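Local coordinates for protein cortical-lytic enzyme (PDB 4S3J) that acts as an N-acetylglucosaminidase that degrades cortex peptidoglycan during spore germination, cleaving only partially degraded material and recognising muramic acid delta-lactam residues, at residues F181-R191 / D218-A229; S248-S256 / F263-A271. All coordinates share one frame; numbering follows the deposited sequence.

Contact 1 of 2, residues F181-R191 / D218-A229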
loop_
_atom_site.group_PDB
_atom_site.type_symbol
_atom_site.label_atom_id
_atom_site.label_comp_id
_atom_site.label_asym_id
_atom_site.label_seq_id
_atom_site.Cartn_x
_atom_site.Cartn_y
_atom_site.Cartn_z
ATOM N N PHE A 181 7.301 -18.799 8.319
ATOM C CA PHE A 181 7.993 -19.080 7.070
ATOM C C PHE A 181 9.093 -20.105 7.309
ATOM O O PHE A 181 9.808 -20.056 8.314
ATOM C CB PHE A 181 8.590 -17.810 6.459
ATOM C CG PHE A 181 7.562 -16.867 5.858
ATOM C CD1 PHE A 181 6.909 -17.201 4.690
ATOM C CD2 PHE A 181 7.268 -15.653 6.456
ATOM C CE1 PHE A 181 5.977 -16.346 4.103
ATOM C CE2 PHE A 181 6.331 -14.776 5.875
ATOM C CZ PHE A 181 5.688 -15.130 4.698
ATOM N N SER A 182 9.214 -21.048 6.386
ATOM C CA SER A 182 10.057 -22.223 6.609
ATOM C C SER A 182 11.052 -22.487 5.495
ATOM O O SER A 182 10.654 -22.868 4.401
ATOM C CB SER A 182 9.169 -23.445 6.773
ATOM O OG SER A 182 9.937 -24.646 6.816
ATOM N N ALA A 183 12.339 -22.309 5.780
ATOM C CA ALA A 183 13.395 -22.675 4.842
ATOM C C ALA A 183 13.374 -24.179 4.516
ATOM O O ALA A 183 13.717 -24.588 3.398
ATOM C CB ALA A 183 14.746 -22.288 5.394
ATOM N N ASP A 184 13.028 -25.003 5.501
ATOM C CA ASP A 184 13.032 -26.456 5.287
ATOM C C ASP A 184 11.990 -26.865 4.259
ATOM O O ASP A 184 12.228 -27.750 3.432
ATOM C CB ASP A 184 12.781 -27.201 6.603
ATOM C CG ASP A 184 13.930 -27.078 7.576
ATOM O OD1 ASP A 184 15.051 -26.755 7.128
ATOM O OD2 ASP A 184 13.710 -27.327 8.785
ATOM N N LEU A 185 10.837 -26.209 4.292
ATOM C CA LEU A 185 9.779 -26.477 3.320
ATOM C C LEU A 185 10.220 -26.148 1.886
ATOM O O LEU A 185 10.038 -26.962 0.988
ATOM C CB LEU A 185 8.519 -25.689 3.688
ATOM C CG LEU A 185 7.325 -25.698 2.737
ATOM C CD1 LEU A 185 6.844 -27.110 2.391
ATOM C CD2 LEU A 185 6.191 -24.877 3.372
ATOM N N THR A 186 10.782 -24.962 1.655
ATOM C CA THR A 186 11.243 -24.636 0.304
ATOM C C THR A 186 12.415 -25.513 -0.127
ATOM O O THR A 186 12.571 -25.769 -1.303
ATOM C CB THR A 186 11.615 -23.123 0.146
ATOM O OG1 THR A 186 12.114 -22.605 1.379
ATOM C CG2 THR A 186 10.390 -22.318 -0.230
ATOM N N SER A 187 13.237 -26.006 0.801
ATOM C CA SER A 187 14.320 -26.888 0.381
ATOM C C SER A 187 13.760 -28.167 -0.232
ATOM O O SER A 187 14.291 -28.672 -1.226
ATOM C CB SER A 187 15.254 -27.204 1.545
ATOM O OG SER A 187 16.061 -26.066 1.840
ATOM N N VAL A 188 12.691 -28.703 0.351
ATOM C CA VAL A 188 12.074 -29.891 -0.230
ATOM C C VAL A 188 11.523 -29.579 -1.617
ATOM O O VAL A 188 11.861 -30.248 -2.584
ATOM C CB VAL A 188 10.942 -30.461 0.667
ATOM C CG1 VAL A 188 10.264 -31.625 -0.025
ATOM C CG2 VAL A 188 11.503 -30.910 2.008
ATOM N N ILE A 189 10.676 -28.561 -1.704
ATOM C CA ILE A 189 10.002 -28.213 -2.957
ATOM C C ILE A 189 10.962 -27.765 -4.053
ATOM O O ILE A 189 10.761 -28.091 -5.224
ATOM C CB ILE A 189 8.939 -27.128 -2.720
ATOM C CG1 ILE A 189 7.798 -27.747 -1.907
ATOM C CG2 ILE A 189 8.393 -26.587 -4.042
ATOM C CD1 ILE A 189 6.751 -26.757 -1.462
ATOM N N LEU A 190 12.001 -27.026 -3.683
ATOM C CA LEU A 190 12.928 -26.503 -4.688
ATOM C C LEU A 190 13.984 -27.530 -5.121
ATOM O O LEU A 190 14.658 -27.324 -6.137
ATOM C CB LEU A 190 13.610 -25.237 -4.165
ATOM C CG LEU A 190 12.674 -24.054 -3.894
ATOM C CD1 LEU A 190 13.470 -22.892 -3.331
ATOM C CD2 LEU A 190 11.901 -23.623 -5.147
ATOM N N ARG A 191 14.132 -28.628 -4.376
ATOM C CA ARG A 191 15.193 -29.589 -4.685
ATOM C C ARG A 191 14.724 -30.952 -5.175
ATOM O O ARG A 191 15.510 -31.669 -5.789
ATOM C CB ARG A 191 16.099 -29.807 -3.471
ATOM C CG ARG A 191 16.832 -28.551 -3.039
ATOM C CD ARG A 191 17.792 -28.812 -1.871
ATOM N NE ARG A 191 18.485 -27.577 -1.530
ATOM C CZ ARG A 191 19.665 -27.496 -0.929
ATOM N NH1 ARG A 191 20.357 -28.591 -0.631
ATOM N NH2 ARG A 191 20.191 -26.304 -0.699
ATOM N N ASP A 218 4.909 -15.972 -2.456
ATOM C CA ASP A 218 5.477 -15.267 -1.329
ATOM C C ASP A 218 6.284 -16.275 -0.525
ATOM O O ASP A 218 5.808 -16.805 0.479
ATOM C CB ASP A 218 4.400 -14.614 -0.477
ATOM C CG ASP A 218 4.983 -13.847 0.696
ATOM O OD1 ASP A 218 6.205 -13.565 0.669
ATOM O OD2 ASP A 218 4.222 -13.506 1.623
ATOM N N PHE A 219 7.482 -16.573 -1.016
ATOM C CA PHE A 219 8.432 -17.442 -0.321
ATOM C C PHE A 219 9.435 -16.552 0.415
ATOM O O PHE A 219 10.149 -15.745 -0.217
ATOM C CB PHE A 219 9.173 -18.370 -1.303
ATOM C CG PHE A 219 8.340 -19.516 -1.855
ATOM C CD1 PHE A 219 7.069 -19.796 -1.380
ATOM C CD2 PHE A 219 8.866 -20.336 -2.846
ATOM C CE1 PHE A 219 6.340 -20.861 -1.883
ATOM C CE2 PHE A 219 8.136 -21.398 -3.349
ATOM C CZ PHE A 219 6.873 -21.661 -2.859
ATOM N N GLU A 220 9.452 -16.639 1.737
ATOM C CA GLU A 220 10.383 -15.872 2.566
ATOM C C GLU A 220 11.161 -16.804 3.497
ATOM O O GLU A 220 10.768 -17.946 3.698
ATOM C CB GLU A 220 9.637 -14.805 3.361
ATOM C CG GLU A 220 8.927 -13.817 2.453
ATOM C CD GLU A 220 8.187 -12.744 3.204
ATOM O OE1 GLU A 220 8.727 -12.225 4.206
ATOM O OE2 GLU A 220 7.039 -12.437 2.806
ATOM N N SER A 221 12.265 -16.304 4.047
ATOM C CA SER A 221 13.191 -17.115 4.846
ATOM C C SER A 221 13.657 -18.330 4.070
ATOM O O SER A 221 13.795 -19.428 4.625
ATOM C CB SER A 221 12.548 -17.558 6.162
ATOM O OG SER A 221 12.174 -16.443 6.936
ATOM N N VAL A 222 13.871 -18.131 2.778
ATOM C CA VAL A 222 14.439 -19.167 1.927
ATOM C C VAL A 222 15.943 -19.244 2.192
ATOM O O VAL A 222 16.609 -18.224 2.288
ATOM C CB VAL A 222 14.150 -18.864 0.449
ATOM C CG1 VAL A 222 14.819 -19.866 -0.493
ATOM C CG2 VAL A 222 12.650 -18.804 0.208
ATOM N N ALA A 223 16.477 -20.458 2.317
ATOM C CA ALA A 223 17.913 -20.633 2.526
ATOM C C ALA A 223 18.736 -20.005 1.386
ATOM O O ALA A 223 18.364 -20.120 0.226
ATOM C CB ALA A 223 18.243 -22.106 2.643
ATOM N N PRO A 224 19.874 -19.366 1.710
ATOM C CA PRO A 224 20.733 -18.796 0.660
ATOM C C PRO A 224 21.175 -19.821 -0.386
ATOM O O PRO A 224 21.379 -19.481 -1.553
ATOM C CB PRO A 224 21.955 -18.288 1.427
ATOM C CG PRO A 224 21.584 -18.258 2.832
ATOM C CD PRO A 224 20.429 -19.166 3.057
ATOM N N GLU A 225 21.330 -21.075 0.036
ATOM C CA GLU A 225 21.785 -22.119 -0.873
ATOM C C GLU A 225 20.727 -22.460 -1.925
ATOM O O GLU A 225 21.011 -23.149 -2.890
ATOM C CB GLU A 225 22.161 -23.375 -0.078
ATOM C CG GLU A 225 23.374 -23.204 0.845
ATOM C CD GLU A 225 23.045 -22.623 2.219
ATOM O OE1 GLU A 225 21.861 -22.398 2.545
ATOM O OE2 GLU A 225 24.002 -22.382 2.978
ATOM N N ASP A 226 19.503 -21.984 -1.720
ATOM C CA ASP A 226 18.397 -22.250 -2.633
ATOM C C ASP A 226 18.098 -21.084 -3.578
ATOM O O ASP A 226 17.079 -21.102 -4.266
ATOM C CB ASP A 226 17.137 -22.589 -1.828
ATOM C CG ASP A 226 17.190 -23.984 -1.232
ATOM O OD1 ASP A 226 17.911 -24.831 -1.804
ATOM O OD2 ASP A 226 16.503 -24.222 -0.205
ATOM N N ARG A 227 18.973 -20.081 -3.610
ATOM C CA ARG A 227 18.772 -18.919 -4.494
ATOM C C ARG A 227 18.519 -19.359 -5.936
ATOM O O ARG A 227 17.482 -19.043 -6.530
ATOM C CB ARG A 227 19.986 -17.978 -4.436
ATOM C CG ARG A 227 19.865 -16.742 -5.321
ATOM C CD ARG A 227 21.109 -15.850 -5.230
ATOM N NE ARG A 227 22.310 -16.601 -5.562
ATOM C CZ ARG A 227 22.704 -16.878 -6.797
ATOM N NH1 ARG A 227 21.990 -16.470 -7.834
ATOM N NH2 ARG A 227 23.808 -17.594 -6.988
ATOM N N GLU A 228 19.451 -20.121 -6.499
ATOM C CA GLU A 228 19.312 -20.517 -7.894
ATOM C C GLU A 228 18.215 -21.570 -8.088
ATOM O O GLU A 228 17.560 -21.573 -9.133
ATOM C CB GLU A 228 20.650 -21.017 -8.443
ATOM C CG GLU A 228 20.583 -21.463 -9.889
ATOM C CD GLU A 228 20.041 -20.389 -10.829
ATOM O OE1 GLU A 228 20.245 -19.175 -10.572
ATOM O OE2 GLU A 228 19.393 -20.779 -11.825
ATOM N N ALA A 229 17.997 -22.443 -7.094
ATOM C CA ALA A 229 16.897 -23.413 -7.156
ATOM C C ALA A 229 15.532 -22.699 -7.184
ATOM O O ALA A 229 14.588 -23.164 -7.826
ATOM C CB ALA A 229 16.975 -24.403 -5.980
HETATM O O HOH W 1 10.866 -17.299 9.447
HETATM O O HOH W 2 14.934 -22.879 1.597
HETATM O O HOH W 3 14.201 -25.720 -8.324
#
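Phe181 lies with one ring face against the side chain of Glu220, whose CB sits over the centre of the ring, 3.8 Å from the centroid, in a CH-pi contact. With CG anti to the carbonyl carbon (chi1 -61°) and extended beyond it, the Glu220 chain runs on across the same face, so that its carboxylate is stacked on the ring with the planes 25° apart and OE2 3.6 Å from Phe181 CZ. One turn into helix 183-191 the roles are reversed: the methyl CG2 of Thr186 is the bump, pressed on one face of the Phe219 ring toward its rim. At the start of the helix Ala183 CB lies against the backbone of Ser221 and Ala223. Further along, Leu190 pushes CD1 against CB of Asp226, while its own CB meets CB of Ala229 at 3.9 Å; Tyr230 and Phe233 of helix 227-240 also touch this leucine. The polar bonds converge on Asp226, which is buried. Its OD1 accepts from both NE (2.8 Å) and NH2 (2.9 Å) of Arg191 in a side-on salt bridge; the oxygen lies in the guanidinium plane, with the carboxylate turned 80° to it; NE meets the syn lone pair and NH2 comes from above the carboxylate plane. OD2 lies 2.8 Å from Ser187 OG and accepts from a water that also joins Ala183 O, Thr186 OG1 and Ala223 N. Glu220 is the probable proton donor of this family 18 glycosidase, and its OE2 lies 2.6 Å from Asp218 OD1. The stack on Phe181 would hold the carboxylate's orientation, whereas Asp226, at the N-cap of helix 227-240, ties the end of the loop after Glu220 to helix 183-191.

Contact 2 of 2, residues S248-S256 / F263-A271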
loop_
_atom_site.group_PDB
_atom_site.type_symbol
_atom_site.label_atom_id
_atom_site.label_comp_id
_atom_site.label_asym_id
_atom_site.label_seq_id
_atom_site.Cartn_x
_atom_site.Cartn_y
_atom_site.Cartn_z
ATOM N N SER A 248 3.894 -13.838 -10.487
ATOM C CA SER A 248 4.458 -12.767 -9.689
ATOM C C SER A 248 5.088 -13.302 -8.415
ATOM O O SER A 248 4.837 -14.446 -8.023
ATOM C CB SER A 248 3.381 -11.717 -9.354
ATOM O OG SER A 248 2.305 -12.289 -8.625
ATOM N N THR A 249 5.929 -12.476 -7.799
ATOM C CA THR A 249 6.607 -12.828 -6.554
ATOM C C THR A 249 6.705 -11.662 -5.580
ATOM O O THR A 249 6.663 -10.480 -5.987
ATOM C CB THR A 249 8.036 -13.299 -6.806
ATOM O OG1 THR A 249 8.728 -12.273 -7.519
ATOM C CG2 THR A 249 8.058 -14.630 -7.589
ATOM N N THR A 250 6.876 -12.007 -4.305
ATOM C CA THR A 250 7.210 -11.056 -3.261
ATOM C C THR A 250 8.723 -10.946 -3.082
ATOM O O THR A 250 9.429 -11.953 -3.014
ATOM C CB THR A 250 6.565 -11.467 -1.910
ATOM O OG1 THR A 250 5.141 -11.357 -2.013
ATOM C CG2 THR A 250 7.067 -10.586 -0.765
ATOM N N LEU A 251 9.208 -9.720 -2.988
ATOM C CA LEU A 251 10.621 -9.438 -2.733
ATOM C C LEU A 251 10.804 -8.600 -1.468
ATOM O O LEU A 251 10.108 -7.597 -1.254
ATOM C CB LEU A 251 11.252 -8.697 -3.918
ATOM C CG LEU A 251 11.438 -9.443 -5.241
ATOM C CD1 LEU A 251 11.914 -8.446 -6.316
ATOM C CD2 LEU A 251 12.395 -10.609 -5.097
ATOM N N VAL A 252 11.779 -8.969 -0.650
ATOM C CA VAL A 252 12.208 -8.103 0.439
ATOM C C VAL A 252 12.851 -6.854 -0.173
ATOM O O VAL A 252 13.415 -6.909 -1.278
ATOM C CB VAL A 252 13.201 -8.794 1.401
ATOM C CG1 VAL A 252 12.517 -9.920 2.174
ATOM C CG2 VAL A 252 14.427 -9.300 0.640
ATOM N N PRO A 253 12.757 -5.716 0.534
ATOM C CA PRO A 253 13.357 -4.465 0.065
ATOM C C PRO A 253 14.879 -4.502 0.175
ATOM O O PRO A 253 15.412 -4.933 1.201
ATOM C CB PRO A 253 12.760 -3.419 1.006
ATOM C CG PRO A 253 12.484 -4.162 2.252
ATOM C CD PRO A 253 12.043 -5.534 1.813
ATOM N N LYS A 254 15.546 -4.079 -0.890
ATOM C CA LYS A 254 17.006 -3.980 -0.956
ATOM C C LYS A 254 17.430 -2.646 -1.551
ATOM O O LYS A 254 16.721 -2.102 -2.378
ATOM C CB LYS A 254 17.594 -5.098 -1.823
ATOM C CG LYS A 254 17.536 -6.469 -1.191
ATOM C CD LYS A 254 18.434 -7.468 -1.943
ATOM C CE LYS A 254 17.847 -8.882 -1.928
ATOM N NZ LYS A 254 18.734 -9.890 -2.631
ATOM N N THR A 255 18.598 -2.146 -1.154
ATOM C CA THR A 255 19.190 -0.963 -1.791
ATOM C C THR A 255 20.528 -1.267 -2.454
ATOM O O THR A 255 21.161 -0.375 -3.015
ATOM C CB THR A 255 19.401 0.172 -0.782
ATOM O OG1 THR A 255 20.266 -0.283 0.265
ATOM C CG2 THR A 255 18.062 0.631 -0.188
ATOM N N SER A 256 20.958 -2.520 -2.401
ATOM C CA SER A 256 22.136 -2.923 -3.167
ATOM C C SER A 256 22.192 -4.433 -3.338
ATOM O O SER A 256 21.439 -5.177 -2.709
ATOM C CB SER A 256 23.423 -2.439 -2.504
ATOM O OG SER A 256 23.945 -3.441 -1.661
ATOM N N PHE A 263 20.576 -13.781 4.816
ATOM C CA PHE A 263 19.118 -13.858 4.823
ATOM C C PHE A 263 18.478 -13.416 3.490
ATOM O O PHE A 263 17.466 -13.979 3.071
ATOM C CB PHE A 263 18.606 -12.995 5.977
ATOM C CG PHE A 263 17.117 -12.936 6.090
ATOM C CD1 PHE A 263 16.414 -13.948 6.727
ATOM C CD2 PHE A 263 16.421 -11.849 5.589
ATOM C CE1 PHE A 263 15.036 -13.886 6.844
ATOM C CE2 PHE A 263 15.045 -11.780 5.700
ATOM C CZ PHE A 263 14.350 -12.798 6.328
ATOM N N PHE A 264 19.106 -12.447 2.822
ATOM C CA PHE A 264 18.562 -11.765 1.637
ATOM C C PHE A 264 18.794 -12.473 0.309
ATOM O O PHE A 264 18.099 -12.195 -0.675
ATOM C CB PHE A 264 19.191 -10.385 1.443
ATOM C CG PHE A 264 18.848 -9.368 2.482
ATOM C CD1 PHE A 264 17.692 -8.609 2.375
ATOM C CD2 PHE A 264 19.721 -9.111 3.518
ATOM C CE1 PHE A 264 17.396 -7.644 3.314
ATOM C CE2 PHE A 264 19.434 -8.150 4.457
ATOM C CZ PHE A 264 18.268 -7.416 4.358
ATOM N N GLU A 265 19.839 -13.295 0.253
ATOM C CA GLU A 265 20.386 -13.760 -1.015
ATOM C C GLU A 265 19.368 -14.451 -1.888
ATOM O O GLU A 265 19.398 -14.297 -3.101
ATOM C CB GLU A 265 21.558 -14.723 -0.791
ATOM C CG GLU A 265 22.735 -14.137 -0.037
ATOM C CD GLU A 265 23.910 -15.100 0.037
ATOM O OE1 GLU A 265 23.944 -16.060 -0.761
ATOM O OE2 GLU A 265 24.796 -14.900 0.894
ATOM N N ALA A 266 18.448 -15.191 -1.279
ATOM C CA ALA A 266 17.521 -15.997 -2.051
ATOM C C ALA A 266 16.521 -15.170 -2.840
ATOM O O ALA A 266 15.841 -15.710 -3.702
ATOM C CB ALA A 266 16.780 -16.949 -1.134
ATOM N N HIS A 267 16.424 -13.870 -2.553
ATOM C CA HIS A 267 15.570 -12.991 -3.359
ATOM C C HIS A 267 16.430 -12.271 -4.399
ATOM O O HIS A 267 16.947 -11.175 -4.172
ATOM C CB HIS A 267 14.806 -11.996 -2.483
ATOM C CG HIS A 267 13.608 -12.589 -1.827
ATOM N ND1 HIS A 267 12.631 -11.819 -1.200
ATOM C CD2 HIS A 267 13.195 -13.868 -1.685
ATOM C CE1 HIS A 267 11.702 -12.598 -0.720
ATOM N NE2 HIS A 267 12.012 -13.860 -0.989
ATOM N N ASP A 268 16.556 -12.918 -5.548
ATOM C CA ASP A 268 17.445 -12.490 -6.616
ATOM C C ASP A 268 16.704 -11.527 -7.533
ATOM O O ASP A 268 15.965 -11.944 -8.428
ATOM C CB ASP A 268 17.939 -13.731 -7.368
ATOM C CG ASP A 268 19.075 -13.451 -8.352
ATOM O OD1 ASP A 268 19.186 -12.322 -8.883
ATOM O OD2 ASP A 268 19.876 -14.403 -8.585
ATOM N N TYR A 269 16.886 -10.228 -7.294
ATOM C CA TYR A 269 16.153 -9.205 -8.023
ATOM C C TYR A 269 16.322 -9.354 -9.541
ATOM O O TYR A 269 15.337 -9.400 -10.279
ATOM C CB TYR A 269 16.618 -7.805 -7.594
ATOM C CG TYR A 269 15.878 -7.157 -6.417
ATOM C CD1 TYR A 269 15.660 -7.837 -5.224
ATOM C CD2 TYR A 269 15.451 -5.838 -6.500
ATOM C CE1 TYR A 269 15.004 -7.230 -4.158
ATOM C CE2 TYR A 269 14.800 -5.230 -5.454
ATOM C CZ TYR A 269 14.582 -5.912 -4.284
ATOM O OH TYR A 269 13.939 -5.278 -3.241
ATOM N N LYS A 270 17.572 -9.489 -9.993
ATOM C CA LYS A 270 17.869 -9.533 -11.421
ATOM C C LYS A 270 17.257 -10.770 -12.069
ATOM O O LYS A 270 16.611 -10.683 -13.106
ATOM C CB LYS A 270 19.380 -9.553 -11.643
ATOM C CG LYS A 270 19.829 -9.353 -13.088
ATOM C CD LYS A 270 21.351 -9.410 -13.175
ATOM C CE LYS A 270 22.023 -8.185 -12.592
ATOM N NZ LYS A 270 23.505 -8.321 -12.627
ATOM N N ALA A 271 17.459 -11.930 -11.452
ATOM C CA ALA A 271 16.934 -13.165 -12.013
ATOM C C ALA A 271 15.412 -13.196 -12.038
ATOM O O ALA A 271 14.815 -13.580 -13.036
ATOM C CB ALA A 271 17.474 -14.371 -11.239
HETATM O O HOH W 4 19.208 -8.744 -5.596
#
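His267 turns the edge of its imidazole to the backbone of Val252, and the ring plane passes almost through Val252 N. That amide donates to ND1 at 3.0 Å and an angle of 164°, a nearly straight bond that leaves ND1 as the acceptor; the other nitrogen, NE2, is bonded to the carbonyl oxygen of Phe219. With both nitrogens engaged, the rotation of the ring is fixed. Leu251 runs antiparallel alongside the histidine side chain, CD2 lying against His267 CB, while its other methyl, CD1, stands over the centre of the Tyr269 ring, 4.0 Å from the centroid, in a CH-pi contact. One leucine thus fills the space beside both residues. The phenol reaches past it: Tyr269 OH donates to Val252 O at 2.6 Å, and receives a weak bond from Lys254 N. Lys254 runs the other way along the tyrosine, its CG near CE1 of the ring, and a bend at chi3 (-147°) brings the ammonium group over the backbone turn from Phe264 to His267. There NZ donates to His267 O at 2.7 Å and to Phe264 O at 3.1 Å, in the latter case from above the carbonyl plane and from the face opposite to that used by His267 N. A water bonded to NZ also accepts from Tyr269 N. Val252 CG2 meets the edge of the Phe264 ring at CD1 (3.8 Å), although that phenylalanine is poorly ordered. Asp268 caps helix 269-275 through Ala271 N. The contact thus ties the C-terminal end of strand 246-251 and the segment after it to the start of helix 269-275, with strand 278-281 beside Leu251 and Tyr269, and Tyr308 of helix 299-312 meeting the Tyr269 ring.

Overall arrangement
The two contacts follow one another along the chain, contact 1 closing before contact 2 opens, and their centres are about 13 Å apart in the family 18 TIM barrel. Contact 1 begins its second segment at the end of strand 214-218 and runs into helix 227-240; that helix leads to strand 246-251, which pairs in parallel with strand 214-218 and opens contact 2. They meet directly: Arg227 and Asp268 form a salt bridge, and Asp218 packs on Thr250. Consecutive loops at the C-terminal ends of neighbouring barrel strands are thereby joined around the probable proton donor, Glu220, whose side chain also touches Thr250.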